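Local coordinates for threonine synthase (PDB 4F4F), which binds pyridoxal 5'-phosphate and probably catalyses the last step of threonine biosynthesis, turning O-phospho-L-homoserine and water into L-threonine and phosphate, at residues A[92-97]-A[106-111]; A[100-105]-A[406-411]; A[176-181]-A[417-422]; A[278-283]-A[362-367]; A[371-376]-A[391-396]. All blocks are in the same frame, centred on the assembly; numbering follows the deposited sequence.

Contact 1 of 5, residues A[92-97]-A[106-111]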
# COMPACT_ATOMS: atom_id res chain seq x y z
N ALA A 92 -9.36 14.76 10.33
CA ALA A 92 -9.97 14.12 9.16
C ALA A 92 -9.33 12.80 8.75
O ALA A 92 -9.84 12.13 7.83
CB ALA A 92 -9.94 15.07 7.97
N VAL A 93 -8.19 12.48 9.37
CA VAL A 93 -7.36 11.29 9.05
C VAL A 93 -6.64 11.48 7.71
O VAL A 93 -5.42 11.52 7.70
CB VAL A 93 -8.12 9.93 9.14
CG1 VAL A 93 -7.17 8.74 8.89
CG2 VAL A 93 -8.81 9.82 10.51
N CYS A 94 -7.40 11.58 6.61
CA CYS A 94 -6.89 11.82 5.27
C CYS A 94 -7.55 13.08 4.67
O CYS A 94 -8.60 13.00 4.04
CB CYS A 94 -7.19 10.61 4.39
SG CYS A 94 -6.44 9.06 4.95
N PRO A 95 -6.96 14.26 4.88
CA PRO A 95 -7.66 15.51 4.48
C PRO A 95 -7.36 15.92 3.04
O PRO A 95 -6.31 15.56 2.51
CB PRO A 95 -7.07 16.53 5.40
CG PRO A 95 -5.67 16.04 5.64
CD PRO A 95 -5.77 14.54 5.69
N LEU A 96 -8.29 16.63 2.42
CA LEU A 96 -8.05 17.27 1.11
C LEU A 96 -7.43 18.66 1.28
O LEU A 96 -7.78 19.40 2.21
CB LEU A 96 -9.36 17.37 0.32
CG LEU A 96 -10.01 16.07 -0.14
CD1 LEU A 96 -11.47 16.33 -0.59
CD2 LEU A 96 -9.21 15.38 -1.23
N VAL A 97 -6.54 19.03 0.35
CA VAL A 97 -6.05 20.39 0.21
C VAL A 97 -6.28 20.76 -1.25
O VAL A 97 -5.84 20.04 -2.13
CB VAL A 97 -4.55 20.49 0.59
CG1 VAL A 97 -4.00 21.90 0.25
CG2 VAL A 97 -4.36 20.16 2.06
N LEU A 106 -5.22 14.59 -1.87
CA LEU A 106 -5.63 13.80 -0.71
C LEU A 106 -4.35 13.41 0.03
O LEU A 106 -3.54 12.64 -0.48
CB LEU A 106 -6.37 12.52 -1.11
CG LEU A 106 -6.97 11.69 0.04
CD1 LEU A 106 -7.89 12.55 0.90
CD2 LEU A 106 -7.76 10.54 -0.56
N GLU A 107 -4.17 13.97 1.22
CA GLU A 107 -2.93 13.78 1.97
C GLU A 107 -3.00 12.50 2.77
O GLU A 107 -3.70 12.43 3.81
CB GLU A 107 -2.69 14.97 2.89
CG GLU A 107 -2.49 16.27 2.12
CD GLU A 107 -2.13 17.45 2.99
OE1 GLU A 107 -2.53 17.49 4.19
OE2 GLU A 107 -1.44 18.35 2.47
N LEU A 108 -2.27 11.50 2.33
CA LEU A 108 -2.23 10.21 3.04
C LEU A 108 -1.06 10.05 4.00
O LEU A 108 -0.66 8.92 4.35
CB LEU A 108 -2.25 9.09 2.00
CG LEU A 108 -3.41 9.13 1.01
CD1 LEU A 108 -3.27 7.97 -0.00
CD2 LEU A 108 -4.75 9.12 1.76
N PHE A 109 -0.47 11.19 4.40
CA PHE A 109 0.80 11.19 5.12
C PHE A 109 0.74 11.77 6.54
O PHE A 109 1.76 12.16 7.09
CB PHE A 109 1.88 11.90 4.27
CG PHE A 109 1.52 13.31 3.84
CD1 PHE A 109 1.43 14.35 4.77
CD2 PHE A 109 1.33 13.62 2.49
CE1 PHE A 109 1.13 15.68 4.36
CE2 PHE A 109 1.03 14.91 2.09
CZ PHE A 109 0.93 15.95 3.03
N HIS A 110 -0.44 11.81 7.15
CA HIS A 110 -0.56 12.24 8.54
C HIS A 110 -0.41 11.16 9.58
O HIS A 110 -0.55 11.41 10.79
CB HIS A 110 -1.85 13.02 8.72
CG HIS A 110 -1.87 14.30 7.92
ND1 HIS A 110 -1.33 15.44 8.38
CD2 HIS A 110 -2.34 14.57 6.65
CE1 HIS A 110 -1.45 16.39 7.45
NE2 HIS A 110 -2.09 15.86 6.40
N GLY A 111 -0.12 9.94 9.13
CA GLY A 111 0.07 8.82 10.04
C GLY A 111 1.50 8.73 10.55
O GLY A 111 2.33 9.58 10.19
O HOH W 1 -3.14 11.15 6.14

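Contact 2 of 5, residues A[100-105]-A[406-411]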
# COMPACT_ATOMS: atom_id res chain seq x y z
N ASP A 100 -6.14 23.64 -7.28
CA ASP A 100 -6.62 24.39 -8.40
C ASP A 100 -8.16 24.36 -8.32
O ASP A 100 -8.74 23.68 -7.45
CB ASP A 100 -6.10 23.77 -9.70
CG ASP A 100 -6.12 24.73 -10.88
OD1 ASP A 100 -6.72 25.81 -10.80
OD2 ASP A 100 -5.52 24.36 -11.89
N ALA A 101 -8.80 25.09 -9.22
CA ALA A 101 -10.25 25.20 -9.25
C ALA A 101 -11.00 23.87 -9.22
O ALA A 101 -12.06 23.79 -8.62
CB ALA A 101 -10.70 26.02 -10.44
N ASN A 102 -10.45 22.81 -9.79
CA ASN A 102 -11.15 21.53 -9.81
C ASN A 102 -10.21 20.39 -9.47
O ASN A 102 -10.33 19.29 -10.01
CB ASN A 102 -11.72 21.36 -11.20
CG ASN A 102 -12.79 20.30 -11.27
OD1 ASN A 102 -13.56 20.13 -10.35
ND2 ASN A 102 -12.86 19.63 -12.38
N GLU A 103 -9.25 20.65 -8.60
CA GLU A 103 -8.18 19.72 -8.30
C GLU A 103 -7.85 19.81 -6.83
O GLU A 103 -7.69 20.92 -6.29
CB GLU A 103 -6.94 20.09 -9.10
CG GLU A 103 -5.71 19.23 -8.89
CD GLU A 103 -4.50 19.87 -9.58
OE1 GLU A 103 -4.31 19.69 -10.83
OE2 GLU A 103 -3.76 20.59 -8.88
N PHE A 104 -7.72 18.63 -6.21
CA PHE A 104 -7.48 18.49 -4.78
C PHE A 104 -6.42 17.43 -4.54
O PHE A 104 -6.40 16.42 -5.27
CB PHE A 104 -8.77 18.05 -4.11
CG PHE A 104 -9.92 18.99 -4.36
CD1 PHE A 104 -10.63 18.93 -5.53
CD2 PHE A 104 -10.23 19.96 -3.45
CE1 PHE A 104 -11.67 19.80 -5.79
CE2 PHE A 104 -11.27 20.85 -3.70
CZ PHE A 104 -11.99 20.77 -4.88
N VAL A 105 -5.60 17.62 -3.51
CA VAL A 105 -4.63 16.61 -3.13
C VAL A 105 -5.17 15.93 -1.86
O VAL A 105 -5.60 16.62 -0.94
CB VAL A 105 -3.27 17.26 -2.87
CG1 VAL A 105 -2.36 16.33 -2.15
CG2 VAL A 105 -2.63 17.68 -4.21
N THR A 406 -15.36 16.72 -16.64
CA THR A 406 -15.75 17.77 -15.75
C THR A 406 -15.63 17.32 -14.29
O THR A 406 -15.73 18.13 -13.40
CB THR A 406 -17.20 18.20 -16.07
OG1 THR A 406 -18.10 17.20 -15.61
CG2 THR A 406 -17.37 18.36 -17.60
N ALA A 407 -15.40 16.03 -14.04
CA ALA A 407 -15.27 15.58 -12.66
C ALA A 407 -14.13 16.28 -11.92
O ALA A 407 -13.09 16.54 -12.50
CB ALA A 407 -15.07 14.07 -12.60
N PRO A 408 -14.31 16.51 -10.61
CA PRO A 408 -13.18 16.93 -9.79
C PRO A 408 -12.13 15.84 -9.70
O PRO A 408 -12.46 14.64 -9.65
CB PRO A 408 -13.80 17.10 -8.41
CG PRO A 408 -14.97 16.20 -8.41
CD PRO A 408 -15.51 16.27 -9.78
N MET A 409 -10.87 16.27 -9.71
CA MET A 409 -9.73 15.36 -9.63
C MET A 409 -9.11 15.39 -8.23
O MET A 409 -8.75 16.45 -7.70
CB MET A 409 -8.67 15.77 -10.67
CG MET A 409 -7.44 14.87 -10.69
SD MET A 409 -7.82 13.14 -11.04
CE MET A 409 -8.14 13.25 -12.79
N VAL A 410 -8.96 14.20 -7.67
CA VAL A 410 -8.29 14.01 -6.43
C VAL A 410 -7.00 13.27 -6.73
O VAL A 410 -7.02 12.16 -7.33
CB VAL A 410 -9.15 13.19 -5.49
CG1 VAL A 410 -8.37 12.90 -4.21
CG2 VAL A 410 -10.48 13.92 -5.21
N VAL A 411 -5.89 13.87 -6.36
CA VAL A 411 -4.57 13.27 -6.55
C VAL A 411 -4.13 12.79 -5.18
O VAL A 411 -4.09 13.56 -4.24
CB VAL A 411 -3.54 14.30 -7.07
CG1 VAL A 411 -2.20 13.66 -7.31
CG2 VAL A 411 -4.04 15.00 -8.34
O HOH W 2 -16.26 19.62 -11.17

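Contact 3 of 5, residues A[176-181]-A[417-422]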
# COMPACT_ATOMS: atom_id res chain seq x y z
N PRO A 176 18.74 8.51 6.90
CA PRO A 176 18.62 8.76 8.34
C PRO A 176 17.20 8.78 8.89
O PRO A 176 16.94 8.08 9.86
CB PRO A 176 19.33 10.10 8.51
CG PRO A 176 20.43 10.00 7.50
CD PRO A 176 19.73 9.42 6.29
N VAL A 177 16.28 9.52 8.27
CA VAL A 177 14.89 9.56 8.75
C VAL A 177 14.26 8.15 8.78
O VAL A 177 13.70 7.69 9.79
CB VAL A 177 13.99 10.49 7.89
CG1 VAL A 177 12.52 10.34 8.26
CG2 VAL A 177 14.40 11.96 8.05
N GLN A 178 14.38 7.45 7.66
CA GLN A 178 13.82 6.11 7.52
C GLN A 178 14.40 5.16 8.56
O GLN A 178 13.65 4.40 9.19
CB GLN A 178 14.02 5.57 6.09
CG GLN A 178 13.01 6.12 5.07
CD GLN A 178 13.31 7.53 4.61
OE1 GLN A 178 14.25 8.17 5.09
NE2 GLN A 178 12.49 8.04 3.68
N GLN A 179 15.72 5.19 8.76
CA GLN A 179 16.32 4.28 9.74
C GLN A 179 15.82 4.54 11.18
O GLN A 179 15.51 3.60 11.94
CB GLN A 179 17.85 4.29 9.70
CG GLN A 179 18.45 3.22 10.60
CD GLN A 179 19.96 3.15 10.52
OE1 GLN A 179 20.51 2.58 9.58
NE2 GLN A 179 20.64 3.72 11.50
N ARG A 180 15.74 5.81 11.54
CA ARG A 180 15.30 6.18 12.88
C ARG A 180 13.88 5.71 13.15
O ARG A 180 13.58 5.26 14.24
CB ARG A 180 15.44 7.67 13.10
CG ARG A 180 16.88 8.11 13.16
CD ARG A 180 17.03 9.48 13.76
NE ARG A 180 17.73 9.43 15.04
CZ ARG A 180 19.06 9.45 15.18
NH1 ARG A 180 19.60 9.38 16.39
NH2 ARG A 180 19.87 9.53 14.12
N GLN A 181 13.00 5.78 12.14
CA GLN A 181 11.64 5.29 12.32
C GLN A 181 11.58 3.78 12.57
O GLN A 181 10.68 3.29 13.25
CB GLN A 181 10.75 5.72 11.14
CG GLN A 181 10.52 7.23 11.15
CD GLN A 181 9.14 7.69 10.71
OE1 GLN A 181 8.88 7.78 9.51
NE2 GLN A 181 8.27 8.08 11.69
N PRO A 417 6.63 15.52 2.09
CA PRO A 417 7.92 15.94 1.52
C PRO A 417 9.17 15.69 2.38
O PRO A 417 10.23 15.43 1.82
CB PRO A 417 7.74 17.44 1.23
CG PRO A 417 6.45 17.84 1.82
CD PRO A 417 5.63 16.60 2.02
N ALA A 418 9.04 15.71 3.70
CA ALA A 418 10.19 15.46 4.57
C ALA A 418 10.72 14.03 4.52
O ALA A 418 11.80 13.78 5.02
CB ALA A 418 9.90 15.86 6.02
N LYS A 419 9.98 13.10 3.91
CA LYS A 419 10.44 11.72 3.71
C LYS A 419 11.45 11.60 2.57
O LYS A 419 12.16 10.59 2.49
CB LYS A 419 9.27 10.76 3.44
CG LYS A 419 8.53 10.24 4.67
CD LYS A 419 9.51 9.52 5.61
CE LYS A 419 9.01 8.20 6.19
NZ LYS A 419 8.40 7.22 5.27
N PHE A 420 11.50 12.61 1.69
CA PHE A 420 12.40 12.58 0.52
C PHE A 420 12.98 13.96 0.33
O PHE A 420 12.79 14.58 -0.72
CB PHE A 420 11.61 12.07 -0.70
CG PHE A 420 11.12 10.66 -0.51
CD1 PHE A 420 12.00 9.59 -0.62
CD2 PHE A 420 9.82 10.42 -0.09
CE1 PHE A 420 11.57 8.30 -0.38
CE2 PHE A 420 9.39 9.14 0.16
CZ PHE A 420 10.26 8.08 0.02
N PRO A 421 13.69 14.45 1.35
CA PRO A 421 14.16 15.82 1.35
C PRO A 421 15.16 16.13 0.22
O PRO A 421 15.16 17.25 -0.27
CB PRO A 421 14.82 15.96 2.72
CG PRO A 421 15.32 14.59 3.03
CD PRO A 421 14.27 13.68 2.46
N ASP A 422 15.99 15.16 -0.18
CA ASP A 422 17.02 15.43 -1.22
C ASP A 422 16.38 15.85 -2.55
O ASP A 422 16.79 16.84 -3.20
CB ASP A 422 17.91 14.21 -1.49
CG ASP A 422 18.90 13.92 -0.36
OD1 ASP A 422 19.00 14.71 0.59
OD2 ASP A 422 19.57 12.87 -0.44

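Contact 4 of 5, residues A[278-283]-A[362-367]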
# COMPACT_ATOMS: atom_id res chain seq x y z
N ILE A 278 -17.29 6.94 -9.78
CA ILE A 278 -15.93 7.33 -10.12
C ILE A 278 -15.89 7.48 -11.62
O ILE A 278 -16.46 6.65 -12.36
CB ILE A 278 -14.88 6.32 -9.60
CG1 ILE A 278 -14.74 6.45 -8.07
CG2 ILE A 278 -13.51 6.50 -10.22
CD1 ILE A 278 -13.84 5.41 -7.43
N GLU A 279 -15.24 8.53 -12.08
CA GLU A 279 -15.14 8.79 -13.50
C GLU A 279 -13.83 8.15 -13.98
O GLU A 279 -13.85 7.03 -14.49
CB GLU A 279 -15.26 10.30 -13.76
CG GLU A 279 -14.94 10.79 -15.18
CD GLU A 279 -15.41 12.23 -15.44
OE1 GLU A 279 -14.60 13.21 -15.66
OE2 GLU A 279 -16.63 12.38 -15.44
N GLN A 280 -12.69 8.79 -13.73
CA GLN A 280 -11.41 8.23 -14.13
C GLN A 280 -10.64 7.70 -12.94
O GLN A 280 -10.67 8.30 -11.84
CB GLN A 280 -10.54 9.29 -14.77
CG GLN A 280 -10.99 9.80 -16.14
CD GLN A 280 -10.02 10.84 -16.70
OE1 GLN A 280 -10.07 12.02 -16.33
NE2 GLN A 280 -9.14 10.42 -17.59
N LEU A 281 -9.96 6.58 -13.17
CA LEU A 281 -8.91 6.10 -12.30
C LEU A 281 -7.63 6.18 -13.13
O LEU A 281 -7.56 5.60 -14.23
CB LEU A 281 -9.18 4.66 -11.84
CG LEU A 281 -10.34 4.42 -10.88
CD1 LEU A 281 -10.68 2.93 -10.82
CD2 LEU A 281 -9.97 4.96 -9.49
N ILE A 282 -6.65 6.95 -12.67
CA ILE A 282 -5.46 7.23 -13.49
C ILE A 282 -4.25 6.71 -12.75
O ILE A 282 -4.00 7.07 -11.58
CB ILE A 282 -5.33 8.74 -13.80
CG1 ILE A 282 -6.61 9.26 -14.47
CG2 ILE A 282 -4.11 8.99 -14.68
CD1 ILE A 282 -6.58 10.74 -14.87
N ILE A 283 -3.50 5.85 -13.43
CA ILE A 283 -2.27 5.27 -12.93
C ILE A 283 -1.16 6.24 -13.24
O ILE A 283 -0.97 6.61 -14.41
CB ILE A 283 -1.97 3.91 -13.64
CG1 ILE A 283 -3.14 2.90 -13.51
CG2 ILE A 283 -0.63 3.35 -13.17
CD1 ILE A 283 -3.22 1.82 -14.59
N GLU A 362 -11.89 1.75 -17.94
CA GLU A 362 -11.94 2.27 -16.59
C GLU A 362 -10.65 2.92 -16.07
O GLU A 362 -10.70 3.67 -15.07
CB GLU A 362 -12.36 1.14 -15.64
CG GLU A 362 -13.67 0.47 -16.05
CD GLU A 362 -14.20 -0.37 -14.91
OE1 GLU A 362 -14.12 -1.60 -14.98
OE2 GLU A 362 -14.63 0.21 -13.90
N PHE A 363 -9.53 2.68 -16.75
CA PHE A 363 -8.21 3.14 -16.31
C PHE A 363 -7.52 3.86 -17.45
O PHE A 363 -7.72 3.52 -18.61
CB PHE A 363 -7.29 1.96 -15.89
CG PHE A 363 -7.75 1.21 -14.67
CD1 PHE A 363 -8.69 0.19 -14.79
CD2 PHE A 363 -7.25 1.52 -13.42
CE1 PHE A 363 -9.15 -0.48 -13.68
CE2 PHE A 363 -7.67 0.82 -12.29
CZ PHE A 363 -8.62 -0.17 -12.42
N SER A 364 -6.71 4.86 -17.11
CA SER A 364 -5.65 5.32 -18.00
C SER A 364 -4.36 5.49 -17.19
O SER A 364 -4.32 5.23 -16.00
CB SER A 364 -6.05 6.58 -18.76
OG SER A 364 -6.49 7.54 -17.90
N ALA A 365 -3.29 5.86 -17.88
CA ALA A 365 -1.96 5.82 -17.31
C ALA A 365 -1.08 6.87 -17.91
O ALA A 365 -1.20 7.19 -19.11
CB ALA A 365 -1.33 4.46 -17.55
N GLY A 366 -0.21 7.44 -17.09
CA GLY A 366 0.84 8.29 -17.62
C GLY A 366 2.08 8.18 -16.76
O GLY A 366 2.05 7.55 -15.67
N ARG A 367 3.12 8.82 -17.24
CA ARG A 367 4.44 8.73 -16.69
C ARG A 367 4.97 10.13 -16.41
O ARG A 367 4.59 11.09 -17.07
CB ARG A 367 5.31 8.06 -17.73
CG ARG A 367 6.68 7.66 -17.28
CD ARG A 367 7.53 7.24 -18.47
NE ARG A 367 7.76 8.35 -19.39
CZ ARG A 367 8.47 8.28 -20.52
NH1 ARG A 367 9.05 7.14 -20.88
NH2 ARG A 367 8.61 9.36 -21.28
O HOH W 3 -12.97 4.46 -13.87
O HOH W 4 -9.94 6.22 -16.19

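Contact 5 of 5, residues A[371-376]-A[391-396]. With PLP (pyridoxal-5'-phosphate), chain C.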
# COMPACT_ATOMS: atom_id res chain seq x y z
N ASP A 371 12.97 14.83 -14.28
CA ASP A 371 12.93 16.28 -14.54
C ASP A 371 11.50 16.84 -14.51
O ASP A 371 11.26 17.94 -14.01
CB ASP A 371 13.60 16.60 -15.89
CG ASP A 371 15.12 16.47 -15.85
OD1 ASP A 371 15.68 16.28 -14.74
OD2 ASP A 371 15.76 16.59 -16.90
N GLU A 372 10.56 16.08 -15.07
CA GLU A 372 9.15 16.48 -15.08
C GLU A 372 8.61 16.53 -13.67
O GLU A 372 7.89 17.44 -13.30
CB GLU A 372 8.32 15.51 -15.91
CG GLU A 372 8.54 15.68 -17.40
CD GLU A 372 8.05 14.51 -18.23
OE1 GLU A 372 7.62 13.49 -17.69
OE2 GLU A 372 8.15 14.60 -19.47
N THR A 373 8.98 15.53 -12.87
CA THR A 373 8.58 15.48 -11.46
C THR A 373 9.14 16.69 -10.68
O THR A 373 8.41 17.34 -9.93
CB THR A 373 9.03 14.16 -10.81
OG1 THR A 373 8.51 13.03 -11.55
CG2 THR A 373 8.57 14.07 -9.38
N ALA A 374 10.43 17.00 -10.86
CA ALA A 374 11.02 18.18 -10.22
C ALA A 374 10.29 19.48 -10.62
O ALA A 374 10.05 20.36 -9.79
CB ALA A 374 12.51 18.28 -10.51
N ALA A 375 9.99 19.60 -11.92
CA ALA A 375 9.36 20.79 -12.46
C ALA A 375 7.98 20.98 -11.80
O ALA A 375 7.61 22.09 -11.47
CB ALA A 375 9.25 20.69 -13.99
N THR A 376 7.25 19.87 -11.62
CA THR A 376 5.96 19.88 -10.94
C THR A 376 6.08 20.31 -9.48
O THR A 376 5.31 21.17 -9.02
CB THR A 376 5.30 18.51 -11.03
OG1 THR A 376 5.30 18.09 -12.41
CG2 THR A 376 3.87 18.53 -10.49
N HIS A 391 6.86 11.41 -5.26
CA HIS A 391 5.82 10.46 -5.62
C HIS A 391 4.50 11.21 -5.86
O HIS A 391 3.81 11.00 -6.87
CB HIS A 391 5.62 9.40 -4.53
CG HIS A 391 6.87 8.66 -4.12
ND1 HIS A 391 7.76 9.16 -3.23
CD2 HIS A 391 7.34 7.41 -4.48
CE1 HIS A 391 8.74 8.27 -3.03
NE2 HIS A 391 8.49 7.20 -3.81
N SER A 392 4.15 12.10 -4.94
CA SER A 392 2.92 12.87 -5.05
C SER A 392 2.93 13.83 -6.23
O SER A 392 1.92 14.00 -6.91
CB SER A 392 2.69 13.65 -3.77
OG SER A 392 2.74 12.80 -2.63
N ALA A 393 4.09 14.40 -6.52
CA ALA A 393 4.22 15.27 -7.67
C ALA A 393 4.01 14.51 -8.98
O ALA A 393 3.47 15.06 -9.93
CB ALA A 393 5.57 15.99 -7.65
N ILE A 394 4.47 13.25 -9.04
CA ILE A 394 4.15 12.38 -10.17
C ILE A 394 2.66 12.32 -10.38
O ILE A 394 2.17 12.54 -11.49
CB ILE A 394 4.79 10.98 -10.04
CG1 ILE A 394 6.32 11.15 -10.18
CG2 ILE A 394 4.26 10.02 -11.12
CD1 ILE A 394 7.19 9.90 -9.98
N GLY A 395 1.92 12.03 -9.32
CA GLY A 395 0.47 12.10 -9.38
C GLY A 395 -0.10 13.38 -9.96
O GLY A 395 -1.02 13.32 -10.80
N VAL A 396 0.38 14.53 -9.51
CA VAL A 396 -0.14 15.82 -10.02
C VAL A 396 0.20 16.00 -11.50
O VAL A 396 -0.66 16.31 -12.31
CB VAL A 396 0.36 17.03 -9.19
CG1 VAL A 396 -0.10 18.34 -9.81
CG2 VAL A 396 -0.12 16.93 -7.73
N1 PLP C . 4.04 6.32 -3.23
C2 PLP C . 4.65 6.07 -2.01
C2A PLP C . 5.21 7.15 -1.12
C3 PLP C . 4.75 4.66 -1.53
O3 PLP C . 5.35 4.41 -0.31
C4 PLP C . 4.20 3.58 -2.43
C4A PLP C . 4.22 2.14 -2.06
C5 PLP C . 3.55 3.97 -3.71
C6 PLP C . 3.50 5.34 -4.03
C5A PLP C . 2.93 2.87 -4.60
O4P PLP C . 1.79 2.15 -3.98
P PLP C . 1.07 0.79 -4.57
O1P PLP C . 0.75 1.11 -6.02
O2P PLP C . 2.13 -0.28 -4.40
O3P PLP C . -0.16 0.51 -3.73

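Contact 1 of 5, residues A[92-97]-A[106-111]
Leu106, Glu107 and Pro95 bury the most surface where the arms of the β-hairpin 96-100/103-107 run on toward the loops at 92-95 and 108-111. Leu106 has CG anti to its backbone N (chi1 -174°), which lays CD1 3.3 Å from Cys94 O and 3.8 Å from Leu96 CD2. Leu96 and Leu106 form a non-hydrogen-bonded antiparallel pair, their side chains crossing obliquely on one face. One step on, Glu107 N donates a nearly straight bond of 3.0 Å to Pro95 O, almost along the C=O axis. The Glu107 side chain stretches out and crosses the Pro95 ring at about a right angle, and its carboxylate ends over Val97 CG2. His110 NE2 donates to Glu107 OE1 at 2.8 Å, in the plane of its own ring but from above the carboxylate plane; Pro95 CD packs 3.6 Å from His110 CD2. Beyond the strand ends, where the two chains diverge, a water donates hydrogen bonds to Val93 O and Glu107 O and accepts one from His110 N, bridging the backbones. Tyr386 OH bonds Glu107 OE2, so both carboxylate oxygens are engaged; this would help the buried group stay ionised and hold the imidazole NE2 protonated.

Contact 2 of 5, residues A[100-105]-A[406-411]
Strands 103-105 and 409-411 lie side by side with their chains running the same way, 24° apart, and their backbones do the tight work. Phe104 is gripped at both ends: its N donates to Met409 O at 2.8 Å, nearly along the C=O axis, and its O receives Val411 N at 2.8 Å. Asn102 O begins the ladder by accepting Met409 N in an almost straight bond, although the donor stands above the carbonyl plane. Between these rungs, CA-H groups of Glu103, Val410 and Val105 face carbonyl oxygens of the other strand. Parallel pairing here ties the β-hairpin 96-100/103-107 into the mixed sheet beside the cofactor site, with strand 253-258 on the far side of 409-413. Phe104 and Val410 share one face; Glu103, Met409, Val105 and Val411 share the other, where helix 390-402 packs on Met409 and Val411. Phe104 turns its ring edge to Met409 O, while CE1 is 4.3 Å from Pro408 CB. Toward 406-408 the grip loosens. Asn102, with CG anti to its backbone N (chi1 -163°), sends ND2 to Ala407 O and Thr406 O in two weak bonds, and its OD1 sits 3.3 Å from Pro408 CA. A water donates to both Asn102 OD1 and Thr406 O, bridging this more exposed end where regular pairing has stopped.

Contact 3 of 5, residues A[176-181]-A[417-422]
Gln178 NE2 makes the one direct hydrogen bond between 176-181 and 417-422, reaching Lys419 O at 2.8 Å. The bond lies in the amide plane of Gln178 and meets the carbonyl in its own plane, on a lone pair. A bend at chi2 (77°) swings the amide across from the helix, and NE2 also comes over one face of the Phe420 ring, 4.2 Å from CE1. The Lys419 side chain folds back toward helix 176-183, bent at chi2, chi3 and chi4. Its CD lies 4.1 Å from Val177 CG1 and 3.8 Å from Gln178 NE2; further out, CE meets Gln181 OE1 tip to tip at 3.3 Å.

Beyond this first shell, Asp148 OD2 takes a salt bridge from Lys419 NZ and a hydrogen bond from Gln178 NE2, so one carboxylate oxygen positions both side chains. Gln181 is steadied by its own NE2, bonded to Pro112 O. Phe420 N closes the 3-10 turn onto Pro417 O at 3.1 Å, and Phe420 then takes the N-cap position of helix 421-428. The Phe420 ring meets that of His391, a residue of the cofactor pocket, and comes within about 5 Å of PLP. This is helix-to-turn packing in which a short 3-10 turn, following strand 409-413 and Thr414, leads into the next helix beside the pyridoxal phosphate site.

Contact 4 of 5, residues A[278-283]-A[362-367]
Leu281 can be followed outward from the strand. Its CB lies 3.7 Å from Glu362 O and 4.0 Å from Phe363 CD2. CG, anti to the carbonyl carbon (chi1 -69°), carries CD1 along the neighbouring ring to 4.0 Å from Phe363 CE2 and 4.1 Å from CZ. Leucine and phenylalanine thus lie alongside each other, pointing the same way, on the face where helix 263-274 packs through Ile265 on Phe363. Ile283 continues that face, its CB 4.0 Å from Ala365 CB. Strand 363-367 is the outermost strand of the mixed sheet within this chain, and it runs parallel to 278-285 with a 32° twist between the short segments. Leu281 O accepts Ser364 N, Ser364 O takes Ile283 N in a nearly straight 2.8 Å bond, and Ile283 O accepts Gly366 N almost along its C=O axis. On the other face Ile282 CG1 touches Ser364 OG, which sits in the crowded position between backbone N and carbonyl carbon. At the start of the pairing water bridges the two chains: one molecule links Glu279 O to Glu362 O, while a second accepts from Leu281 N and gives Glu362 O a weak bond. Glu362 turns its carboxylate to Lys272 in a salt bridge.

Contact 5 of 5, residues A[371-376]-A[391-396]
His391 begins the 391-396 turns by pointing away from the other helix and toward the cofactor. PLP C2A lies over one face of its ring, toward the rim, and CD2 is 3.7 Å from PLP N1. Asp389 holds ND1 and Ser312 N holds NE2, fixing the rotation of the imidazole. Ser392 also faces away from 371-376, its OG bonded to Asp389. Ala393 turns to the partner helix: its CB is 3.9 Å from Thr373 O and 4.0 Å from Thr373 CG2, and Thr376 CG2 packs 3.5 Å from Ala393 O. Segments 371-376 and 391-396 cross almost at a right angle (89°), their axes 8.5 Å apart; they belong to the consecutive helices 370-384 and 390-402, joined by a short connection. Ile394 follows, its CG1 anti to the carbonyl carbon and 3.2 Å from Thr373 OG1, a tight apolar-to-hydroxyl approach. That hydroxyl has polar partners in Ser368 OG and Thr369 O. Val396 ends the walk with CG1 4.0 Å from Thr376 CG2. Thr376 OG1 donates back to Glu372 O, which also accepts Thr376 N, while its CG2 is the branch that faces across.

Contacts 1, 2 and 4 are built on one mixed sheet: contact 1 closes the hairpin at one border, contact 2 joins strand 103-107 to 409-413, and contact 4 adds strand 363-367 at the other border. Contacts 1 and 2 share strand 103-107, their centres 15 Å apart; contacts 2 and 4 touch through Met409 and Ile282. Contact 5 packs against the sheet where Val411 meets Gly395, and reaches contact 3 through Phe420 and His391. Along the chain, contacts 4 and 5 are nested within the loops of contacts 2 and 3, so C-terminal segments return to complete the sheet and the surroundings of PLP.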